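Long-range contact in sulfatase (Bacteroides fragilis CAG:558, PDB 6USS), which probably hydrolyses aryl sulfate esters, using a bound calcium ion in its active site: residues Val444-Ile452 with Leu462-Glu471. The protein carries 1 engineered substitution. Residues are numbered along the deposited sequence; the frame is centred on the assembly and turned at random.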
ATOM      1  N   VAL A 444      25.573 -25.356  11.216  1.00 18.31           N
ATOM      2  CA  VAL A 444      24.484 -25.864  12.045  1.00 22.08           C
ATOM      3  C   VAL A 444      24.835 -25.685  13.523  1.00 20.21           C
ATOM      4  O   VAL A 444      25.975 -25.922  13.944  1.00 18.05           O
ATOM      5  CB  VAL A 444      24.164 -27.341  11.736  1.00 24.91           C
ATOM      6  CG1 VAL A 444      25.415 -28.233  11.947  1.00 19.20           C
ATOM      7  CG2 VAL A 444      22.995 -27.808  12.599  1.00 20.11           C
ATOM      8  N   ARG A 445      23.844 -25.247  14.300  1.00 20.21           N
ATOM      9  CA  ARG A 445      23.901 -25.217  15.752  1.00 19.36           C
ATOM     10  C   ARG A 445      22.858 -26.180  16.293  1.00 21.44           C
ATOM     11  O   ARG A 445      21.725 -26.205  15.802  1.00 21.85           O
ATOM     12  CB  ARG A 445      23.631 -23.812  16.288  1.00 19.88           C
ATOM     13  CG  ARG A 445      23.476 -23.740  17.781  1.00 17.47           C
ATOM     14  CD  ARG A 445      24.790 -24.024  18.492  1.00 18.70           C
ATOM     15  NE  ARG A 445      24.623 -23.932  19.936  1.00 19.63           N
ATOM     16  CZ  ARG A 445      24.442 -22.796  20.616  1.00 22.50           C
ATOM     17  NH1 ARG A 445      24.418 -21.617  20.000  1.00 18.86           N
ATOM     18  NH2 ARG A 445      24.276 -22.841  21.930  1.00 21.91           N
ATOM     19  N   LYS A 446      23.235 -26.979  17.290  1.00 23.44           N
ATOM     20  CA  LYS A 446      22.305 -27.960  17.847  1.00 22.97           C
ATOM     21  C   LYS A 446      22.781 -28.284  19.250  1.00 19.70           C
ATOM     22  O   LYS A 446      23.867 -28.840  19.417  1.00 20.49           O
ATOM     23  CB  LYS A 446      22.245 -29.213  16.982  1.00 25.02           C
ATOM     24  CG  LYS A 446      21.334 -30.324  17.513  1.00 21.98           C
ATOM     25  CD  LYS A 446      21.813 -31.692  17.016  1.00 23.17           C
ATOM     26  CE  LYS A 446      20.674 -32.583  16.500  1.00 32.56           C
ATOM     27  NZ  LYS A 446      19.379 -32.388  17.213  1.00 28.70           N
ATOM     28  N   GLY A 447      21.968 -27.960  20.246  1.00 23.24           N
ATOM     29  CA  GLY A 447      22.422 -28.134  21.620  1.00 18.03           C
ATOM     30  C   GLY A 447      23.607 -27.224  21.894  1.00 20.99           C
ATOM     31  O   GLY A 447      23.606 -26.035  21.558  1.00 24.15           O
ATOM     32  N   ASP A 448      24.636 -27.790  22.505  1.00 18.98           N
ATOM     33  CA  ASP A 448      25.820 -27.030  22.862  1.00 18.83           C
ATOM     34  C   ASP A 448      26.783 -26.882  21.705  1.00 21.63           C
ATOM     35  O   ASP A 448      27.819 -26.230  21.861  1.00 20.90           O
ATOM     36  CB  ASP A 448      26.552 -27.722  24.017  1.00 20.72           C
ATOM     37  CG  ASP A 448      25.717 -27.798  25.277  1.00 27.31           C
ATOM     38  OD1 ASP A 448      24.693 -27.066  25.366  1.00 27.34           O
ATOM     39  OD2 ASP A 448      26.090 -28.588  26.176  1.00 26.01           O
ATOM     40  N   TRP A 449      26.486 -27.495  20.567  1.00 20.87           N
ATOM     41  CA  TRP A 449      27.484 -27.729  19.540  1.00 22.26           C
ATOM     42  C   TRP A 449      27.158 -26.936  18.292  1.00 20.41           C
ATOM     43  O   TRP A 449      26.002 -26.866  17.868  1.00 24.02           O
ATOM     44  CB  TRP A 449      27.591 -29.218  19.217  1.00 20.39           C
ATOM     45  CG  TRP A 449      28.195 -30.000  20.345  1.00 23.48           C
ATOM     46  CD1 TRP A 449      27.544 -30.828  21.210  1.00 18.42           C
ATOM     47  CD2 TRP A 449      29.576 -30.011  20.742  1.00 22.33           C
ATOM     48  NE1 TRP A 449      28.435 -31.359  22.114  1.00 22.38           N
ATOM     49  CE2 TRP A 449      29.686 -30.869  21.851  1.00 24.55           C
ATOM     50  CE3 TRP A 449      30.728 -29.387  20.262  1.00 24.24           C
ATOM     51  CZ2 TRP A 449      30.905 -31.121  22.484  1.00 25.19           C
ATOM     52  CZ3 TRP A 449      31.943 -29.635  20.901  1.00 25.71           C
ATOM     53  CH2 TRP A 449      32.020 -30.498  21.994  1.00 22.85           C
ATOM     54  N   LYS A 450      28.190 -26.324  17.725  1.00 19.86           N
ATOM     55  CA  LYS A 450      28.076 -25.517  16.523  1.00 22.24           C
ATOM     56  C   LYS A 450      29.116 -26.012  15.535  1.00 20.74           C
ATOM     57  O   LYS A 450      30.301 -26.115  15.884  1.00 20.56           O
ATOM     58  CB  LYS A 450      28.288 -24.036  16.847  1.00 21.51           C
ATOM     59  CG  LYS A 450      28.177 -23.093  15.667  1.00 16.47           C
ATOM     60  CD  LYS A 450      28.388 -21.667  16.148  1.00 15.81           C
ATOM     61  CE  LYS A 450      28.148 -20.675  15.031  1.00 18.58           C
ATOM     62  NZ  LYS A 450      28.466 -19.266  15.432  1.00 18.42           N
ATOM     63  N   LEU A 451      28.677 -26.344  14.320  1.00 18.57           N
ATOM     64  CA  LEU A 451      29.577 -26.817  13.276  1.00 19.86           C
ATOM     65  C   LEU A 451      29.558 -25.830  12.116  1.00 22.28           C
ATOM     66  O   LEU A 451      28.495 -25.549  11.551  1.00 20.37           O
ATOM     67  CB  LEU A 451      29.193 -28.215  12.791  1.00 20.62           C
ATOM     68  CG  LEU A 451      29.949 -28.595  11.503  1.00 26.29           C
ATOM     69  CD1 LEU A 451      31.423 -28.818  11.803  1.00 23.43           C
ATOM     70  CD2 LEU A 451      29.342 -29.816  10.806  1.00 23.10           C
ATOM     71  N   ILE A 452      30.734 -25.312  11.766  1.00 20.72           N
ATOM     72  CA  ILE A 452      30.917 -24.434  10.617  1.00 19.50           C
ATOM     73  C   ILE A 452      31.730 -25.186   9.574  1.00 24.96           C
ATOM     74  O   ILE A 452      32.796 -25.746   9.882  1.00 23.25           O
ATOM     75  CB  ILE A 452      31.608 -23.115  11.004  1.00 19.46           C
ATOM     76  CG1 ILE A 452      30.829 -22.395  12.107  1.00 21.10           C
ATOM     77  CG2 ILE A 452      31.765 -22.223   9.788  1.00 15.14           C
ATOM     78  CD1 ILE A 452      31.612 -21.278  12.770  1.00 19.26           C
ATOM     79  N   LEU A 462      34.367 -27.054  15.036  1.00 24.12           N
ATOM     80  CA  LEU A 462      33.342 -27.484  15.975  1.00 20.34           C
ATOM     81  C   LEU A 462      33.579 -26.754  17.285  1.00 21.59           C
ATOM     82  O   LEU A 462      34.678 -26.826  17.844  1.00 24.20           O
ATOM     83  CB  LEU A 462      33.386 -29.000  16.172  1.00 21.60           C
ATOM     84  CG  LEU A 462      32.393 -29.574  17.190  1.00 17.46           C
ATOM     85  CD1 LEU A 462      31.006 -29.458  16.651  1.00 18.73           C
ATOM     86  CD2 LEU A 462      32.695 -31.019  17.496  1.00 19.36           C
ATOM     87  N   PHE A 463      32.570 -26.034  17.763  1.00 20.52           N
ATOM     88  CA  PHE A 463      32.707 -25.287  19.006  1.00 21.87           C
ATOM     89  C   PHE A 463      31.604 -25.674  19.972  1.00 21.40           C
ATOM     90  O   PHE A 463      30.454 -25.889  19.573  1.00 24.89           O
ATOM     91  CB  PHE A 463      32.666 -23.767  18.779  1.00 22.36           C
ATOM     92  CG  PHE A 463      33.751 -23.247  17.858  1.00 23.62           C
ATOM     93  CD1 PHE A 463      35.043 -23.048  18.321  1.00 25.53           C
ATOM     94  CD2 PHE A 463      33.467 -22.943  16.532  1.00 23.93           C
ATOM     95  CE1 PHE A 463      36.036 -22.568  17.473  1.00 26.10           C
ATOM     96  CE2 PHE A 463      34.450 -22.457  15.680  1.00 23.27           C
ATOM     97  CZ  PHE A 463      35.734 -22.272  16.147  1.00 22.73           C
ATOM     98  N   ASN A 464      31.968 -25.755  21.242  1.00 19.11           N
ATOM     99  CA  ASN A 464      31.011 -25.846  22.336  1.00 23.01           C
ATOM    100  C   ASN A 464      30.701 -24.423  22.767  1.00 21.00           C
ATOM    101  O   ASN A 464      31.449 -23.826  23.541  1.00 19.74           O
ATOM    102  CB  ASN A 464      31.577 -26.654  23.498  1.00 23.47           C
ATOM    103  CG  ASN A 464      30.496 -27.137  24.434  1.00 25.87           C
ATOM    104  OD1 ASN A 464      29.848 -26.345  25.123  1.00 27.37           O
ATOM    105  ND2 ASN A 464      30.280 -28.442  24.455  1.00 26.68           N
ATOM    106  N   ILE A 465      29.586 -23.881  22.266  1.00 23.43           N
ATOM    107  CA  ILE A 465      29.277 -22.468  22.495  1.00 20.29           C
ATOM    108  C   ILE A 465      29.147 -22.132  23.979  1.00 22.11           C
ATOM    109  O   ILE A 465      29.776 -21.163  24.425  1.00 23.80           O
ATOM    110  CB  ILE A 465      28.049 -22.055  21.666  1.00 24.19           C
ATOM    111  CG1 ILE A 465      28.344 -22.211  20.156  1.00 20.62           C
ATOM    112  CG2 ILE A 465      27.608 -20.634  22.012  1.00 17.08           C
ATOM    113  CD1 ILE A 465      29.442 -21.319  19.615  1.00 13.81           C
ATOM    114  N   PRO A 466      28.391 -22.882  24.794  1.00 22.45           N
ATOM    115  CA  PRO A 466      28.295 -22.499  26.217  1.00 20.04           C
ATOM    116  C   PRO A 466      29.619 -22.597  26.968  1.00 24.98           C
ATOM    117  O   PRO A 466      29.799 -21.922  27.987  1.00 25.13           O
ATOM    118  CB  PRO A 466      27.253 -23.481  26.778  1.00 21.61           C
ATOM    119  CG  PRO A 466      26.488 -23.952  25.577  1.00 23.62           C
ATOM    120  CD  PRO A 466      27.504 -24.017  24.483  1.00 21.31           C
ATOM    121  N   GLN A 467      30.560 -23.414  26.496  1.00 27.51           N
ATOM    122  CA  GLN A 467      31.886 -23.478  27.097  1.00 25.14           C
ATOM    123  C   GLN A 467      32.901 -22.555  26.444  1.00 22.84           C
ATOM    124  O   GLN A 467      33.951 -22.294  27.043  1.00 26.83           O
ATOM    125  CB  GLN A 467      32.448 -24.899  27.019  1.00 30.53           C
ATOM    126  CG  GLN A 467      31.870 -25.852  28.031  1.00 46.48           C
ATOM    127  CD  GLN A 467      32.298 -27.281  27.743  1.00 58.50           C
ATOM    128  OE1 GLN A 467      33.429 -27.519  27.282  1.00 58.04           O
ATOM    129  NE2 GLN A 467      31.395 -28.237  27.981  1.00 45.17           N
ATOM    130  N   ASP A 468      32.638 -22.068  25.236  1.00 19.25           N
ATOM    131  CA  ASP A 468      33.639 -21.336  24.470  1.00 19.99           C
ATOM    132  C   ASP A 468      32.944 -20.217  23.691  1.00 18.70           C
ATOM    133  O   ASP A 468      32.819 -20.249  22.468  1.00 24.41           O
ATOM    134  CB  ASP A 468      34.400 -22.283  23.541  1.00 15.28           C
ATOM    135  CG  ASP A 468      35.440 -21.583  22.715  1.00 18.00           C
ATOM    136  OD1 ASP A 468      35.868 -20.464  23.083  1.00 23.64           O
ATOM    137  OD2 ASP A 468      35.827 -22.162  21.677  1.00 26.21           O
ATOM    138  N   ILE A 469      32.493 -19.192  24.414  1.00 17.15           N
ATOM    139  CA  ILE A 469      31.654 -18.183  23.778  1.00 24.61           C
ATOM    140  C   ILE A 469      32.436 -17.425  22.716  1.00 23.07           C
ATOM    141  O   ILE A 469      31.858 -16.972  21.722  1.00 21.31           O
ATOM    142  CB  ILE A 469      31.046 -17.245  24.840  1.00 24.36           C
ATOM    143  CG1 ILE A 469      29.804 -16.554  24.305  1.00 22.66           C
ATOM    144  CG2 ILE A 469      32.065 -16.205  25.324  1.00 28.32           C
ATOM    145  CD1 ILE A 469      29.301 -15.460  25.235  1.00 26.77           C
ATOM    146  N   GLY A 470      33.760 -17.312  22.880  1.00 23.55           N
ATOM    147  CA  GLY A 470      34.607 -16.626  21.926  1.00 16.83           C
ATOM    148  C   GLY A 470      35.020 -17.449  20.736  1.00 19.29           C
ATOM    149  O   GLY A 470      35.741 -16.952  19.865  1.00 20.06           O
ATOM    150  N   GLU A 471      34.571 -18.702  20.675  1.00 19.27           N
ATOM    151  CA  GLU A 471      34.929 -19.634  19.601  1.00 24.11           C
ATOM    152  C   GLU A 471      36.444 -19.654  19.362  1.00 22.60           C
ATOM    153  O   GLU A 471      36.934 -19.488  18.244  1.00 22.84           O
ATOM    154  CB  GLU A 471      34.137 -19.311  18.335  1.00 17.93           C
ATOM    155  CG  GLU A 471      32.656 -19.623  18.523  1.00 19.95           C
ATOM    156  CD  GLU A 471      31.768 -19.059  17.430  1.00 23.54           C
ATOM    157  OE1 GLU A 471      31.049 -19.844  16.762  1.00 18.73           O
ATOM    158  OE2 GLU A 471      31.776 -17.821  17.255  1.00 23.57           O
TER
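Trp449 and Asn464 face each other on one side of an antiparallel strand pair, and the asparagine lies over a face of the indole. Its CB sits 4.2 Å from the centroid of the six-membered ring in a CH-pi contact, and the amide plane stands 75° from the ring. ND2 lies over the same indole face near its rim, 3.4 Å from Trp449 CZ2. Leu462 approaches the indole obliquely, its CG 3.5 Å from Trp449 CE3. Helix 480-496 packs on this side, with Ile482 touching both Trp449 and Leu462.

Between the non-hydrogen-bonded pairs Trp449-Asn464 and Leu451-Leu462, Lys450 and Phe463 form a hydrogen-bonded pair, and their side chains turn to the other side of the sheet. Lys450 is extended (chi1 -179°), which carries its CD past Ile465 CD1 and its NZ into a salt bridge with Glu471 OE1 at 3.0 Å. The ammonium meets the syn side of that carboxylate, donates to Ala351 O and makes a second salt bridge with Glu353, while Glu471 OE2 accepts a hydrogen bond from Glu353 N. Glu471 CB lies over one face of the Phe463 ring, whereas Ile452 CD1 comes to its edge.

Ile465 N donates to Asp448 O at 3.0 Å, tying the type II' turn Lys446-Trp449 to the segment that follows Asn464. Ile465 CB lies 3.8 Å from Arg445 CZ, over the centre of the guanidinium. Arg445 bends at chi2 (68°), bringing NE within 2.8 Å of Gly447 O, and NH2 continues to Gln81.

The contact thus joins the beta hairpin 449-454/460-464, the last two strands of the four-stranded antiparallel sheet, away from the calcium site. Two carboxylates and a carbonyl around the buried Lys450 ammonium would probably favour its charged form.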